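Long-range contacts in SAG family member (Sag19) (Eimeria tenella, PDB 6ZZB), which is of unknown function but is a major surface antigen of the parasite and belongs among the CAP proteins: residues Ser83-Ile87 with Tyr209-Arg215; Pro124-Ile128 with Asn179-Leu183. The contacts are given in a common frame with arbitrary orientation. Residues are numbered along the deposited sequence.

Interaction 1: Ser83-Ile87 with Tyr209-Arg215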
ATOM      1  N   SER A  83       2.004 -15.331  -2.992  1.00 11.13           N
ATOM      2  CA  SER A  83       2.218 -14.224  -3.954  1.00 10.91           C
ATOM      3  C   SER A  83       3.625 -13.639  -3.773  1.00 11.04           C
ATOM      4  O   SER A  83       4.349 -13.444  -4.748  1.00 11.73           O
ATOM      5  CB  SER A  83       1.158 -13.193  -3.779  1.00 11.36           C
ATOM      6  OG  SER A  83       1.387 -12.081  -4.620  1.00 12.04           O
ATOM      7  N   LEU A  84       4.006 -13.408  -2.512  1.00 11.23           N
ATOM      8  CA  LEU A  84       5.358 -12.873  -2.221  1.00 11.33           C
ATOM      9  C   LEU A  84       6.438 -13.875  -2.628  1.00 12.13           C
ATOM     10  O   LEU A  84       7.443 -13.467  -3.194  1.00 12.68           O
ATOM     11  CB  LEU A  84       5.403 -12.520  -0.741  1.00 10.81           C
ATOM     12  CG  LEU A  84       4.678 -11.208  -0.406  1.00 11.63           C
ATOM     13  CD1 LEU A  84       4.504 -11.081   1.088  1.00 11.90           C
ATOM     14  CD2 LEU A  84       5.432  -9.996  -0.963  1.00 13.09           C
ATOM     15  N   LYS A  85       6.200 -15.156  -2.355  1.00 11.78           N
ATOM     16  CA  LYS A  85       7.186 -16.207  -2.717  1.00 13.49           C
ATOM     17  C   LYS A  85       7.433 -16.193  -4.227  1.00 13.99           C
ATOM     18  O   LYS A  85       8.591 -16.340  -4.668  1.00 15.57           O
ATOM     19  CB  LYS A  85       6.679 -17.563  -2.243  1.00 14.41           C
ATOM     20  CG  LYS A  85       7.622 -18.714  -2.558  1.00 17.17           C
ATOM     21  CD  LYS A  85       7.070 -20.034  -2.089  1.00 19.77           C
ATOM     22  CE  LYS A  85       7.925 -21.200  -2.556  1.00 26.24           C
ATOM     23  NZ  LYS A  85       9.276 -21.158  -1.954  1.00 31.76           N
ATOM     24  N   ALA A  86       6.400 -15.939  -5.020  1.00 13.76           N
ATOM     25  CA  ALA A  86       6.494 -15.891  -6.500  1.00 15.42           C
ATOM     26  C   ALA A  86       7.383 -14.743  -6.976  1.00 17.32           C
ATOM     27  O   ALA A  86       7.940 -14.843  -8.085  1.00 18.37           O
ATOM     28  CB  ALA A  86       5.122 -15.797  -7.094  1.00 15.04           C
ATOM     29  N   ILE A  87       7.523 -13.676  -6.190  1.00 16.14           N
ATOM     30  CA  ILE A  87       8.395 -12.532  -6.570  1.00 16.70           C
ATOM     31  C   ILE A  87       9.634 -12.574  -5.680  1.00 17.16           C
ATOM     32  O   ILE A  87      10.262 -11.501  -5.529  1.00 20.07           O
ATOM     33  CB  ILE A  87       7.664 -11.175  -6.555  1.00 17.48           C
ATOM     34  CG1 ILE A  87       7.051 -10.851  -5.192  1.00 16.83           C
ATOM     35  CG2 ILE A  87       6.628 -11.151  -7.663  1.00 19.83           C
ATOM     36  CD1 ILE A  87       6.595  -9.418  -5.026  1.00 16.96           C
ATOM     37  N   TYR A 209      -1.292  -5.345   1.066  1.00  9.05           N
ATOM     38  CA  TYR A 209      -0.703  -6.158   0.003  1.00  8.70           C
ATOM     39  C   TYR A 209      -1.787  -6.517  -0.998  1.00  8.77           C
ATOM     40  O   TYR A 209      -2.816  -7.087  -0.600  1.00  9.87           O
ATOM     41  CB  TYR A 209      -0.068  -7.440   0.552  1.00  8.75           C
ATOM     42  CG  TYR A 209       0.679  -8.175  -0.522  1.00  8.82           C
ATOM     43  CD1 TYR A 209       1.925  -7.736  -0.902  1.00  9.50           C
ATOM     44  CD2 TYR A 209       0.155  -9.252  -1.208  1.00  9.62           C
ATOM     45  CE1 TYR A 209       2.617  -8.310  -1.939  1.00  9.63           C
ATOM     46  CE2 TYR A 209       0.853  -9.873  -2.214  1.00 10.31           C
ATOM     47  CZ  TYR A 209       2.107  -9.419  -2.569  1.00  9.85           C
ATOM     48  OH  TYR A 209       2.831 -10.019  -3.551  1.00 10.11           O
ATOM     49  N   PHE A 210      -1.552  -6.188  -2.259  1.00  8.87           N
ATOM     50  CA  PHE A 210      -2.472  -6.479  -3.368  1.00  9.32           C
ATOM     51  C   PHE A 210      -1.946  -7.670  -4.161  1.00  9.24           C
ATOM     52  O   PHE A 210      -0.775  -7.724  -4.496  1.00  9.87           O
ATOM     53  CB  PHE A 210      -2.603  -5.257  -4.272  1.00  9.32           C
ATOM     54  CG  PHE A 210      -3.205  -4.062  -3.579  1.00  9.35           C
ATOM     55  CD1 PHE A 210      -2.435  -3.244  -2.750  1.00  9.37           C
ATOM     56  CD2 PHE A 210      -4.544  -3.738  -3.732  1.00  9.88           C
ATOM     57  CE1 PHE A 210      -2.985  -2.164  -2.096  1.00  9.91           C
ATOM     58  CE2 PHE A 210      -5.091  -2.637  -3.088  1.00 10.43           C
ATOM     59  CZ  PHE A 210      -4.318  -1.846  -2.270  1.00 10.05           C
ATOM     60  N   ILE A 211      -2.851  -8.608  -4.464  1.00 10.77           N
ATOM     61  CA  ILE A 211      -2.581  -9.746  -5.368  1.00 11.41           C
ATOM     62  C   ILE A 211      -3.330  -9.423  -6.649  1.00 11.47           C
ATOM     63  O   ILE A 211      -4.548  -9.260  -6.578  1.00 13.26           O
ATOM     64  CB  ILE A 211      -3.035 -11.068  -4.735  1.00 11.88           C
ATOM     65  CG1 ILE A 211      -2.411 -11.287  -3.360  1.00 13.02           C
ATOM     66  CG2 ILE A 211      -2.768 -12.232  -5.697  1.00 13.97           C
ATOM     67  CD1 ILE A 211      -2.816 -12.599  -2.720  1.00 13.88           C
ATOM     68  N   ASP A 212      -2.631  -9.287  -7.793  1.00 13.36           N
ATOM     69  CA  ASP A 212      -1.206  -9.417  -8.013  1.00 13.26           C
ATOM     70  C   ASP A 212      -0.538  -8.067  -7.828  1.00 12.90           C
ATOM     71  O   ASP A 212      -1.152  -7.053  -8.127  1.00 14.56           O
ATOM     72  CB  ASP A 212      -0.938  -9.877  -9.450  1.00 14.64           C
ATOM     73  CG  ASP A 212      -1.422 -11.287  -9.692  1.00 18.32           C
ATOM     74  OD1 ASP A 212      -1.132 -12.153  -8.856  1.00 17.22           O
ATOM     75  OD2 ASP A 212      -2.054 -11.489 -10.745  1.00 23.66           O
ATOM     76  N   PRO A 213       0.689  -8.009  -7.299  1.00 12.60           N
ATOM     77  CA  PRO A 213       1.360  -6.737  -7.082  1.00 13.24           C
ATOM     78  C   PRO A 213       1.812  -6.063  -8.370  1.00 14.67           C
ATOM     79  O   PRO A 213       2.297  -6.741  -9.279  1.00 14.56           O
ATOM     80  CB  PRO A 213       2.581  -7.107  -6.229  1.00 13.34           C
ATOM     81  CG  PRO A 213       2.870  -8.554  -6.598  1.00 12.98           C
ATOM     82  CD  PRO A 213       1.493  -9.148  -6.829  1.00 12.55           C
ATOM     83  N   LEU A 214       1.771  -4.740  -8.389  1.00 15.02           N
ATOM     84  CA  LEU A 214       2.532  -3.982  -9.396  1.00 16.36           C
ATOM     85  C   LEU A 214       4.011  -4.261  -9.224  1.00 16.53           C
ATOM     86  O   LEU A 214       4.514  -4.294  -8.087  1.00 16.92           O
ATOM     87  CB  LEU A 214       2.301  -2.479  -9.249  1.00 18.95           C
ATOM     88  CG  LEU A 214       0.968  -1.989  -9.747  1.00 21.74           C
ATOM     89  CD1 LEU A 214       0.804  -0.536  -9.318  1.00 21.57           C
ATOM     90  CD2 LEU A 214       0.872  -2.139 -11.262  1.00 21.85           C
ATOM     91  N   ARG A 215       4.723  -4.392 -10.336  1.00 16.81           N
ATOM     92  CA  ARG A 215       6.183  -4.597 -10.336  1.00 18.30           C
ATOM     93  C   ARG A 215       6.839  -3.593 -11.283  1.00 17.50           C
ATOM     94  O   ARG A 215       6.154  -3.082 -12.157  1.00 19.15           O
ATOM     95  CB  ARG A 215       6.466  -6.061 -10.687  1.00 22.13           C
ATOM     96  CG  ARG A 215       5.843  -7.017  -9.678  1.00 27.00           C
ATOM     97  CD  ARG A 215       6.222  -8.446  -9.946  1.00 33.38           C
ATOM     98  NE  ARG A 215       7.667  -8.618  -9.799  1.00 36.87           N
ATOM     99  CZ  ARG A 215       8.369  -9.602 -10.341  1.00 35.23           C
ATOM    100  NH1 ARG A 215       7.773 -10.535 -11.067  1.00 36.59           N
ATOM    101  NH2 ARG A 215       9.672  -9.654 -10.138  1.00 39.68           N
TER
HETATM  102  O   HOH W   1       0.891 -12.665  -7.164  1.00 18.87           O

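Interaction 2: Pro124-Ile128 with Asn179-Leu183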
ATOM      1  N   PRO A 124       5.927  -4.767  -2.144  1.00  9.80           N
ATOM      2  CA  PRO A 124       5.011  -4.015  -2.989  1.00  9.85           C
ATOM      3  C   PRO A 124       3.629  -3.944  -2.361  1.00  9.78           C
ATOM      4  O   PRO A 124       3.083  -4.979  -1.969  1.00  9.92           O
ATOM      5  CB  PRO A 124       4.981  -4.790  -4.303  1.00 11.69           C
ATOM      6  CG  PRO A 124       5.457  -6.157  -3.970  1.00 13.45           C
ATOM      7  CD  PRO A 124       6.298  -6.070  -2.722  1.00 10.95           C
ATOM      8  N   GLY A 125       3.121  -2.750  -2.190  1.00  8.99           N
ATOM      9  CA  GLY A 125       1.775  -2.541  -1.699  1.00  9.31           C
ATOM     10  C   GLY A 125       1.568  -1.109  -1.322  1.00  8.81           C
ATOM     11  O   GLY A 125       2.425  -0.244  -1.602  1.00  9.52           O
ATOM     12  N   LEU A 126       0.428  -0.832  -0.721  1.00  8.53           N
ATOM     13  CA  LEU A 126       0.100   0.477  -0.123  1.00  8.66           C
ATOM     14  C   LEU A 126       0.794   0.593   1.224  1.00  8.54           C
ATOM     15  O   LEU A 126       0.752  -0.344   2.031  1.00  8.77           O
ATOM     16  CB  LEU A 126      -1.416   0.631  -0.022  1.00  9.21           C
ATOM     17  CG  LEU A 126      -1.938   1.843   0.741  1.00  9.57           C
ATOM     18  CD1 LEU A 126      -3.278   2.274   0.160  1.00 10.58           C
ATOM     19  CD2 LEU A 126      -2.025   1.540   2.239  1.00  9.87           C
ATOM     20  N   VAL A 127       1.427   1.738   1.449  1.00  8.17           N
ATOM     21  CA  VAL A 127       2.148   2.019   2.705  1.00  8.57           C
ATOM     22  C   VAL A 127       1.695   3.368   3.220  1.00  9.21           C
ATOM     23  O   VAL A 127       1.891   4.365   2.515  1.00  9.15           O
ATOM     24  CB  VAL A 127       3.664   1.992   2.492  1.00  9.02           C
ATOM     25  CG1 VAL A 127       4.421   2.272   3.769  1.00  9.65           C
ATOM     26  CG2 VAL A 127       4.097   0.689   1.879  1.00  9.46           C
ATOM     27  N   ILE A 128       1.183   3.435   4.442  1.00  9.83           N
ATOM     28  CA  ILE A 128       0.819   4.728   5.066  1.00  9.92           C
ATOM     29  C   ILE A 128       1.310   4.748   6.502  1.00 10.42           C
ATOM     30  O   ILE A 128       0.745   4.071   7.364  1.00  9.58           O
ATOM     31  CB  ILE A 128      -0.687   5.001   5.008  1.00 10.60           C
ATOM     32  CG1 ILE A 128      -1.232   4.956   3.589  1.00 10.06           C
ATOM     33  CG2 ILE A 128      -0.983   6.323   5.687  1.00 11.12           C
ATOM     34  CD1 ILE A 128      -2.735   5.081   3.486  1.00 10.32           C
ATOM     35  N   ASN A 179       0.877   4.480  -3.872  1.00  9.33           N
ATOM     36  CA  ASN A 179      -0.328   3.926  -3.215  1.00  9.06           C
ATOM     37  C   ASN A 179      -1.506   3.959  -4.180  1.00  9.50           C
ATOM     38  O   ASN A 179      -2.249   2.966  -4.251  1.00 10.52           O
ATOM     39  CB  ASN A 179      -0.653   4.671  -1.934  1.00  8.65           C
ATOM     40  CG  ASN A 179       0.303   4.402  -0.795  1.00  8.44           C
ATOM     41  OD1 ASN A 179       1.099   3.463  -0.847  1.00  9.18           O
ATOM     42  ND2 ASN A 179       0.245   5.221   0.260  1.00  9.14           N
ATOM     43  N   VAL A 180      -1.693   5.045  -4.924  1.00 10.21           N
ATOM     44  CA  VAL A 180      -2.823   5.131  -5.871  1.00 10.53           C
ATOM     45  C   VAL A 180      -2.643   4.112  -6.996  1.00 10.54           C
ATOM     46  O   VAL A 180      -3.654   3.542  -7.432  1.00 10.68           O
ATOM     47  CB  VAL A 180      -2.928   6.560  -6.434  1.00 12.46           C
ATOM     48  CG1 VAL A 180      -3.825   6.633  -7.650  1.00 13.60           C
ATOM     49  CG2 VAL A 180      -3.374   7.475  -5.338  1.00 12.54           C
ATOM     50  N   ALA A 181      -1.431   3.893  -7.465  1.00 10.17           N
ATOM     51  CA  ALA A 181      -1.192   2.876  -8.513  1.00 11.13           C
ATOM     52  C   ALA A 181      -1.668   1.511  -8.028  1.00 11.29           C
ATOM     53  O   ALA A 181      -2.350   0.834  -8.779  1.00 12.53           O
ATOM     54  CB  ALA A 181       0.252   2.896  -8.914  1.00 11.15           C
ATOM     55  N   PHE A 182      -1.391   1.162  -6.777  1.00 10.49           N
ATOM     56  CA  PHE A 182      -1.845  -0.156  -6.264  1.00 10.45           C
ATOM     57  C   PHE A 182      -3.353  -0.138  -6.087  1.00 10.90           C
ATOM     58  O   PHE A 182      -4.032  -1.103  -6.462  1.00 11.28           O
ATOM     59  CB  PHE A 182      -1.171  -0.495  -4.938  1.00 10.13           C
ATOM     60  CG  PHE A 182       0.224  -0.989  -5.087  1.00 10.41           C
ATOM     61  CD1 PHE A 182       0.467  -2.340  -5.287  1.00 10.51           C
ATOM     62  CD2 PHE A 182       1.297  -0.118  -5.063  1.00 11.68           C
ATOM     63  CE1 PHE A 182       1.758  -2.805  -5.422  1.00 10.84           C
ATOM     64  CE2 PHE A 182       2.591  -0.586  -5.225  1.00 11.38           C
ATOM     65  CZ  PHE A 182       2.817  -1.931  -5.444  1.00 11.17           C
ATOM     66  N   LEU A 183      -3.898   0.923  -5.528  1.00 10.67           N
ATOM     67  CA  LEU A 183      -5.344   1.016  -5.258  1.00 10.86           C
ATOM     68  C   LEU A 183      -6.132   0.848  -6.557  1.00 12.13           C
ATOM     69  O   LEU A 183      -7.225   0.257  -6.520  1.00 13.03           O
ATOM     70  CB  LEU A 183      -5.708   2.358  -4.629  1.00 11.23           C
ATOM     71  CG  LEU A 183      -5.335   2.514  -3.163  1.00 11.50           C
ATOM     72  CD1 LEU A 183      -5.365   3.967  -2.748  1.00 11.85           C
ATOM     73  CD2 LEU A 183      -6.278   1.700  -2.290  1.00 12.22           C
TER
HETATM   74  O   HOH W   2       3.172   2.349  -2.242  1.00  9.91           O

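Interaction 1: Ser83-Ile87 with Tyr209-Arg215
How a helix end can be fitted to a strand end by a few residues is well illustrated here. Ser-83 and Ile-87, one turn apart, both direct their CA-to-CB bonds at the segment 209-215, and Tyr-209 comes out to meet them. The one direct hydrogen bond between the segments, 2.7 Å, joins Ser-83 OG and Tyr-209 OH at the edge of the ring. Ser-83 OG also binds a water that donates to Asp-212 OD1, while the other carboxylate oxygen of Asp-212 pairs with Lys-189. Apolar contacts add to it: Leu-84 CD2 lies 3.4 Å from Tyr-209 CE1, and Ile-87 CD1 lies 4.1 Å from Pro-213 CG. At the exposed margin Ile-87 CG2 covers one face of the Arg-215 guanidinium, 3.5 Å from NE. A cis peptide before Asp-212 marks the turn out of the strand. The end of helix 77-86, with Ile-87 just beyond it, thus packs on the end of strand 203-211 and the loop that follows, consistent with the layered alpha-beta-alpha architecture of CAP proteins.

Interaction 2: Pro124-Ile128 with Asn179-Leu183
An amide side chain can do for a strand what a neighbouring strand would do, and Asn-179 is a clear example. With chi1 in the m well and chi2 at -13°, its amide plane is brought level with both polar groups of one residue: Val-127 N donates to Asn-179 OD1 at 2.9 Å, and Asn-179 ND2 donates to Val-127 O, also at 2.9 Å, both close to linear. Leu-126 and Ile-128 hold backbone bonds to strand 203-211, so the amide serves the other edge of the strand. The remaining polar capacity is also used: ND2 bonds to Thr-145 of helix 138-155, and a water donates to both OD1 and Gly-125 O.

One turn later Phe-182, in the m rotamer with chi2 at -88°, spreads its ring over Gly-125. The CA of Gly-125 sits 3.7 Å from the centroid of the Phe-182 ring and 10° off its normal, a CH-pi contact. Pro-124 CB meets Phe-182 CZ at 3.8 Å. On Leu-126, chi1 in the t well carries CD1 to 3.9 Å from Leu-183 CG, extending the apolar contact along the helix. Buried near the middle of the molecule, helix 175-183 is thus joined to strand 126-131 by an Asn side-chain amide that pairs with the N-H and C=O of one strand residue, at the edge away from strand 203-211.

Overall arrangement
Nesting is the principle at work in this chain. The end of helix 77-86 and the residue after it supply the first half of interaction 1, and the chain then passes through helix 97-105 to the lead-in and start of strand 126-131, which open interaction 2. That inner loop, with helix 138-155 inside it, closes when helix 175-183 arrives. The chain next forms strand 190-196 and returns along strand 203-211, whose end, with the loop after it, closes the outer loop. Strands 126-131 and 203-211 are sheet neighbours, so both helices are referred to one sheet. The contacts also touch directly: Ile-87 CD1 is 3.6 Å from Pro-124 CG. The disulfide Cys-193 to Cys-208 ties the antiparallel strands 190-196 and 203-211 together.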